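Local structure of iminosuccinate reductase (Paracoccus denitrificans, 6RQA) at residues V231-D243 with R302-G314. The protein catalyses the NADH-dependent reduction of iminosuccinate to L-aspartate, regenerating the amino donor of the beta-hydroxyaspartate cycle during glyoxylate assimilation. Sequence-based numbering, arbitrary orientation.
Sequences VKGPTHIAAMGTD and RGDAEVTIFDGTG. With NAD (nicotinamide-adenine-dinucleotide), chain C.
Thr-235 to Ala-239 pairs in parallel with Val-307 to Asp-311, joined by backbone bonds such as Ile-237 N to Thr-308 O (2.7 Å). Thr-235 O is gripped twice: Thr-308 N comes in the carbonyl plane, while Arg-302 NH2 (3.0 Å) comes from above that plane, with the oxygen close to the plane of the guanidinium. Thr-308 CG2 covers one face of that guanidinium, and NE is hydrogen-bonded to Leu-143 O. A leucine in place of Arg-302 would probably cost Thr-235 O its second donor and leave Leu-143 O without this mate. At its edge the His-236 ring meets Thr-308 OG1 through ND1 (2.9 Å) in a hydrogen bond; with CG anti to the backbone N (chi1 169°), the ring runs beside the Phe-310 side chain and sets CE1 against its CB (3.9 Å). Met-240 SD approaches the Phe-310 ring obliquely, a Met-aromatic contact (4.8 Å to the centroid). Beyond the strand ends, Met-240 O and Gly-312 O both accept hydrogen bonds from the carboxamide N7N of NAD, each at 2.7 Å, while Asp-243 OD2 accepts one from the ribose O2D; Lys-247 salt-bridges Asp-243 OD1. In the parallel sheet of this dinucleotide-binding domain, the pair lies between strands 214-217 and 259-262; helix 125-143 packs on the His-236 and Phe-310 face, strand 248-250 on that of Ile-237 and Ile-309.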
loop_
_atom_site.group_PDB
_atom_site.type_symbol
_atom_site.label_atom_id
_atom_site.label_comp_id
_atom_site.label_asym_id
_atom_site.label_seq_id
_atom_site.Cartn_x
_atom_site.Cartn_y
_atom_site.Cartn_z
ATOM N N VAL A 231 9.394 -13.708 -36.391
ATOM C CA VAL A 231 9.554 -14.967 -35.672
ATOM C C VAL A 231 9.305 -16.127 -36.627
ATOM O O VAL A 231 8.235 -16.231 -37.238
ATOM C CB VAL A 231 8.609 -15.031 -34.465
ATOM C CG1 VAL A 231 8.798 -16.339 -33.714
ATOM C CG2 VAL A 231 8.847 -13.843 -33.548
ATOM N N LYS A 232 10.295 -17.008 -36.754
ATOM C CA LYS A 232 10.194 -18.195 -37.589
ATOM C C LYS A 232 10.630 -19.411 -36.784
ATOM O O LYS A 232 11.569 -19.333 -35.985
ATOM C CB LYS A 232 11.055 -18.066 -38.856
ATOM C CG LYS A 232 10.804 -16.804 -39.680
ATOM C CD LYS A 232 9.844 -17.048 -40.841
ATOM C CE LYS A 232 8.388 -17.002 -40.402
ATOM N NZ LYS A 232 7.456 -17.217 -41.543
ATOM N N GLY A 233 9.942 -20.530 -36.994
ATOM C CA GLY A 233 10.274 -21.766 -36.329
ATOM C C GLY A 233 9.857 -21.782 -34.871
ATOM O O GLY A 233 9.232 -20.843 -34.369
ATOM N N PRO A 234 10.187 -22.865 -34.168
ATOM C CA PRO A 234 9.869 -22.941 -32.735
ATOM C C PRO A 234 10.603 -21.861 -31.951
ATOM O O PRO A 234 11.825 -21.725 -32.041
ATOM C CB PRO A 234 10.339 -24.347 -32.341
ATOM C CG PRO A 234 10.360 -25.116 -33.623
ATOM C CD PRO A 234 10.749 -24.126 -34.678
ATOM N N THR A 235 9.843 -21.092 -31.173
ATOM C CA THR A 235 10.390 -19.954 -30.451
ATOM C C THR A 235 9.582 -19.720 -29.182
ATOM O O THR A 235 8.352 -19.791 -29.201
ATOM C CB THR A 235 10.378 -18.688 -31.318
ATOM O OG1 THR A 235 11.166 -18.900 -32.496
ATOM C CG2 THR A 235 10.937 -17.500 -30.550
ATOM N N HIS A 236 10.283 -19.451 -28.084
ATOM C CA HIS A 236 9.668 -18.986 -26.848
ATOM C C HIS A 236 10.063 -17.535 -26.616
ATOM O O HIS A 236 11.252 -17.202 -26.625
ATOM C CB HIS A 236 10.088 -19.842 -25.653
ATOM C CG HIS A 236 9.700 -19.255 -24.331
ATOM N ND1 HIS A 236 8.392 -18.979 -23.995
ATOM C CD2 HIS A 236 10.449 -18.880 -23.267
ATOM C CE1 HIS A 236 8.351 -18.464 -22.778
ATOM N NE2 HIS A 236 9.586 -18.393 -22.315
ATOM N N ILE A 237 9.067 -16.678 -26.407
ATOM C CA ILE A 237 9.278 -15.245 -26.243
ATOM C C ILE A 237 8.909 -14.880 -24.812
ATOM O O ILE A 237 7.740 -14.972 -24.418
ATOM C CB ILE A 237 8.457 -14.429 -27.250
ATOM C CG1 ILE A 237 8.714 -14.925 -28.675
ATOM C CG2 ILE A 237 8.791 -12.949 -27.128
ATOM C CD1 ILE A 237 7.877 -14.226 -29.725
ATOM N N ALA A 238 9.902 -14.460 -24.032
ATOM C CA ALA A 238 9.684 -14.000 -22.662
ATOM C C ALA A 238 9.586 -12.478 -22.699
ATOM O O ALA A 238 10.588 -11.769 -22.601
ATOM C CB ALA A 238 10.800 -14.478 -21.742
ATOM N N ALA A 239 8.360 -11.976 -22.850
ATOM C CA ALA A 239 8.111 -10.539 -22.907
ATOM C C ALA A 239 8.044 -9.992 -21.487
ATOM O O ALA A 239 7.082 -10.248 -20.757
ATOM C CB ALA A 239 6.822 -10.250 -23.671
ATOM N N MET A 240 9.066 -9.232 -21.093
ATOM C CA MET A 240 9.178 -8.730 -19.732
ATOM C C MET A 240 9.092 -7.215 -19.620
ATOM O O MET A 240 8.970 -6.706 -18.502
ATOM C CB MET A 240 10.501 -9.195 -19.101
ATOM C CG MET A 240 10.782 -10.682 -19.250
ATOM S SD MET A 240 9.583 -11.716 -18.389
ATOM C CE MET A 240 9.838 -11.192 -16.695
ATOM N N GLY A 241 9.146 -6.485 -20.732
ATOM C CA GLY A 241 9.228 -5.038 -20.683
ATOM C C GLY A 241 7.922 -4.318 -20.413
ATOM O O GLY A 241 7.897 -3.339 -19.661
ATOM N N THR A 242 6.831 -4.783 -21.019
ATOM C CA THR A 242 5.551 -4.085 -20.935
ATOM C C THR A 242 4.898 -4.373 -19.589
ATOM O O THR A 242 4.406 -5.482 -19.350
ATOM C CB THR A 242 4.636 -4.503 -22.083
ATOM O OG1 THR A 242 5.267 -4.199 -23.334
ATOM C CG2 THR A 242 3.310 -3.762 -21.997
ATOM N N ASP A 243 4.889 -3.370 -18.706
ATOM C CA ASP A 243 4.242 -3.475 -17.404
ATOM C C ASP A 243 3.368 -2.260 -17.111
ATOM O O ASP A 243 3.053 -1.993 -15.948
ATOM C CB ASP A 243 5.280 -3.656 -16.293
ATOM C CG ASP A 243 6.286 -2.520 -16.240
ATOM O OD1 ASP A 243 6.265 -1.653 -17.141
ATOM O OD2 ASP A 243 7.100 -2.495 -15.294
ATOM N N ARG A 302 3.941 -25.955 -23.626
ATOM C CA ARG A 302 4.152 -25.690 -25.046
ATOM C C ARG A 302 3.377 -26.671 -25.918
ATOM O O ARG A 302 2.615 -26.263 -26.802
ATOM C CB ARG A 302 5.645 -25.743 -25.370
ATOM C CG ARG A 302 5.954 -25.894 -26.851
ATOM C CD ARG A 302 7.447 -25.804 -27.119
ATOM N NE ARG A 302 7.952 -24.449 -26.921
ATOM C CZ ARG A 302 7.980 -23.517 -27.868
ATOM N NH1 ARG A 302 7.531 -23.793 -29.085
ATOM N NH2 ARG A 302 8.455 -22.310 -27.599
ATOM N N GLY A 303 3.555 -27.968 -25.683
ATOM C CA GLY A 303 2.933 -28.970 -26.523
ATOM C C GLY A 303 3.506 -28.976 -27.925
ATOM O O GLY A 303 4.709 -29.184 -28.109
ATOM N N ASP A 304 2.655 -28.743 -28.924
ATOM C CA ASP A 304 3.079 -28.681 -30.316
ATOM C C ASP A 304 2.964 -27.281 -30.901
ATOM O O ASP A 304 3.015 -27.124 -32.126
ATOM C CB ASP A 304 2.275 -29.671 -31.160
ATOM C CG ASP A 304 2.688 -31.109 -30.916
ATOM O OD1 ASP A 304 3.899 -31.402 -30.996
ATOM O OD2 ASP A 304 1.800 -31.943 -30.635
ATOM N N ALA A 305 2.808 -26.261 -30.062
ATOM C CA ALA A 305 2.746 -24.894 -30.552
ATOM C C ALA A 305 4.116 -24.443 -31.044
ATOM O O ALA A 305 5.156 -24.858 -30.525
ATOM C CB ALA A 305 2.244 -23.955 -29.457
ATOM N N GLU A 306 4.109 -23.581 -32.058
ATOM C CA GLU A 306 5.358 -23.096 -32.632
ATOM C C GLU A 306 5.895 -21.859 -31.927
ATOM O O GLU A 306 7.111 -21.648 -31.911
ATOM C CB GLU A 306 5.175 -22.796 -34.123
ATOM C CG GLU A 306 4.076 -21.794 -34.428
ATOM C CD GLU A 306 4.037 -21.405 -35.892
ATOM O OE1 GLU A 306 5.030 -21.671 -36.605
ATOM O OE2 GLU A 306 3.016 -20.837 -36.329
ATOM N N VAL A 307 5.025 -21.035 -31.347
ATOM C CA VAL A 307 5.441 -19.823 -30.649
ATOM C C VAL A 307 4.727 -19.773 -29.307
ATOM O O VAL A 307 3.493 -19.826 -29.253
ATOM C CB VAL A 307 5.144 -18.553 -31.463
ATOM C CG1 VAL A 307 5.527 -17.315 -30.666
ATOM C CG2 VAL A 307 5.889 -18.582 -32.791
ATOM N N THR A 308 5.498 -19.680 -28.228
ATOM C CA THR A 308 4.969 -19.473 -26.890
ATOM C C THR A 308 5.436 -18.120 -26.370
ATOM O O THR A 308 6.546 -17.671 -26.671
ATOM C CB THR A 308 5.415 -20.580 -25.925
ATOM O OG1 THR A 308 6.846 -20.624 -25.869
ATOM C CG2 THR A 308 4.884 -21.932 -26.379
ATOM N N ILE A 309 4.577 -17.467 -25.591
ATOM C CA ILE A 309 4.866 -16.155 -25.027
ATOM C C ILE A 309 4.544 -16.183 -23.541
ATOM O O ILE A 309 3.481 -16.669 -23.139
ATOM C CB ILE A 309 4.071 -15.036 -25.729
ATOM C CG1 ILE A 309 4.491 -14.909 -27.192
ATOM C CG2 ILE A 309 4.264 -13.711 -25.012
ATOM C CD1 ILE A 309 3.752 -13.820 -27.937
ATOM N N PHE A 310 5.461 -15.670 -22.727
ATOM C CA PHE A 310 5.222 -15.440 -21.308
ATOM C C PHE A 310 5.144 -13.939 -21.073
ATOM O O PHE A 310 6.133 -13.224 -21.266
ATOM C CB PHE A 310 6.317 -16.059 -20.443
ATOM C CG PHE A 310 6.282 -15.599 -19.015
ATOM C CD1 PHE A 310 5.203 -15.911 -18.201
ATOM C CD2 PHE A 310 7.319 -14.852 -18.488
ATOM C CE1 PHE A 310 5.162 -15.485 -16.887
ATOM C CE2 PHE A 310 7.286 -14.424 -17.173
ATOM C CZ PHE A 310 6.205 -14.741 -16.371
ATOM N N ASP A 311 3.968 -13.467 -20.655
ATOM C CA ASP A 311 3.732 -12.039 -20.441
ATOM C C ASP A 311 4.067 -11.704 -18.990
ATOM O O ASP A 311 3.208 -11.666 -18.107
ATOM C CB ASP A 311 2.294 -11.678 -20.790
ATOM C CG ASP A 311 2.066 -10.182 -20.856
ATOM O OD1 ASP A 311 3.048 -9.419 -20.744
ATOM O OD2 ASP A 311 0.899 -9.767 -21.021
ATOM N N GLY A 312 5.351 -11.456 -18.748
ATOM C CA GLY A 312 5.813 -11.108 -17.419
ATOM C C GLY A 312 5.513 -9.672 -17.043
ATOM O O GLY A 312 6.164 -8.745 -17.534
ATOM N N THR A 313 4.526 -9.475 -16.168
ATOM C CA THR A 313 4.142 -8.139 -15.734
ATOM C C THR A 313 4.700 -7.764 -14.370
ATOM O O THR A 313 4.851 -6.570 -14.087
ATOM C CB THR A 313 2.613 -8.007 -15.696
ATOM O OG1 THR A 313 2.078 -8.897 -14.710
ATOM C CG2 THR A 313 2.017 -8.345 -17.051
ATOM N N GLY A 314 5.006 -8.744 -13.524
ATOM C CA GLY A 314 5.512 -8.467 -12.194
ATOM C C GLY A 314 4.421 -8.464 -11.143
ATOM O O GLY A 314 3.489 -7.655 -11.210
HETATM P PA NAD C . 16.351 0.804 -18.908
HETATM O O1A NAD C . 15.765 2.144 -19.255
HETATM O O2A NAD C . 17.642 0.434 -18.253
HETATM O O5B NAD C . 16.631 0.244 -20.527
HETATM C C5B NAD C . 15.535 0.606 -21.273
HETATM C C4B NAD C . 15.703 0.064 -22.669
HETATM O O4B NAD C . 14.499 0.291 -23.377
HETATM C C3B NAD C . 16.785 0.928 -23.310
HETATM O O3B NAD C . 17.976 0.258 -23.051
HETATM C C2B NAD C . 16.386 0.880 -24.790
HETATM O O2B NAD C . 16.910 -0.230 -25.438
HETATM C C1B NAD C . 14.819 0.684 -24.710
HETATM N N9A NAD C . 14.110 1.947 -24.941
HETATM C C8A NAD C . 14.166 3.164 -24.235
HETATM N N7A NAD C . 13.365 4.097 -24.749
HETATM C C5A NAD C . 12.748 3.466 -25.845
HETATM C C6A NAD C . 11.797 3.912 -26.800
HETATM N N6A NAD C . 11.319 5.186 -26.731
HETATM N N1A NAD C . 11.357 3.067 -27.788
HETATM C C2A NAD C . 11.886 1.802 -27.791
HETATM N N3A NAD C . 12.786 1.240 -26.956
HETATM C C4A NAD C . 13.202 2.120 -25.981
HETATM O O3 NAD C . 15.003 0.115 -18.356
HETATM P PN NAD C . 15.223 -1.177 -17.463
HETATM O O1N NAD C . 16.179 -2.258 -17.902
HETATM O O2N NAD C . 14.978 -0.602 -16.114
HETATM O O5D NAD C . 13.703 -2.101 -17.569
HETATM C C5D NAD C . 13.227 -1.920 -18.833
HETATM C C4D NAD C . 11.778 -2.334 -18.856
HETATM O O4D NAD C . 11.608 -3.443 -17.946
HETATM C C3D NAD C . 10.954 -1.144 -18.280
HETATM O O3D NAD C . 9.925 -0.929 -19.178
HETATM C C2D NAD C . 10.435 -1.698 -16.940
HETATM O O2D NAD C . 9.122 -1.352 -16.653
HETATM C C1D NAD C . 10.404 -3.205 -17.288
HETATM N N1N NAD C . 10.422 -4.018 -16.008
HETATM C C2N NAD C . 9.602 -5.108 -15.982
HETATM C C3N NAD C . 9.560 -5.906 -14.840
HETATM C C7N NAD C . 8.638 -7.079 -14.899
HETATM O O7N NAD C . 8.508 -7.849 -13.954
HETATM N N7N NAD C . 7.941 -7.253 -16.069
HETATM C C4N NAD C . 10.355 -5.580 -13.741
HETATM C C5N NAD C . 11.180 -4.463 -13.794
HETATM C C6N NAD C . 11.213 -3.670 -14.947
HETATM O O HOH W 1 5.298 -8.109 -20.315
#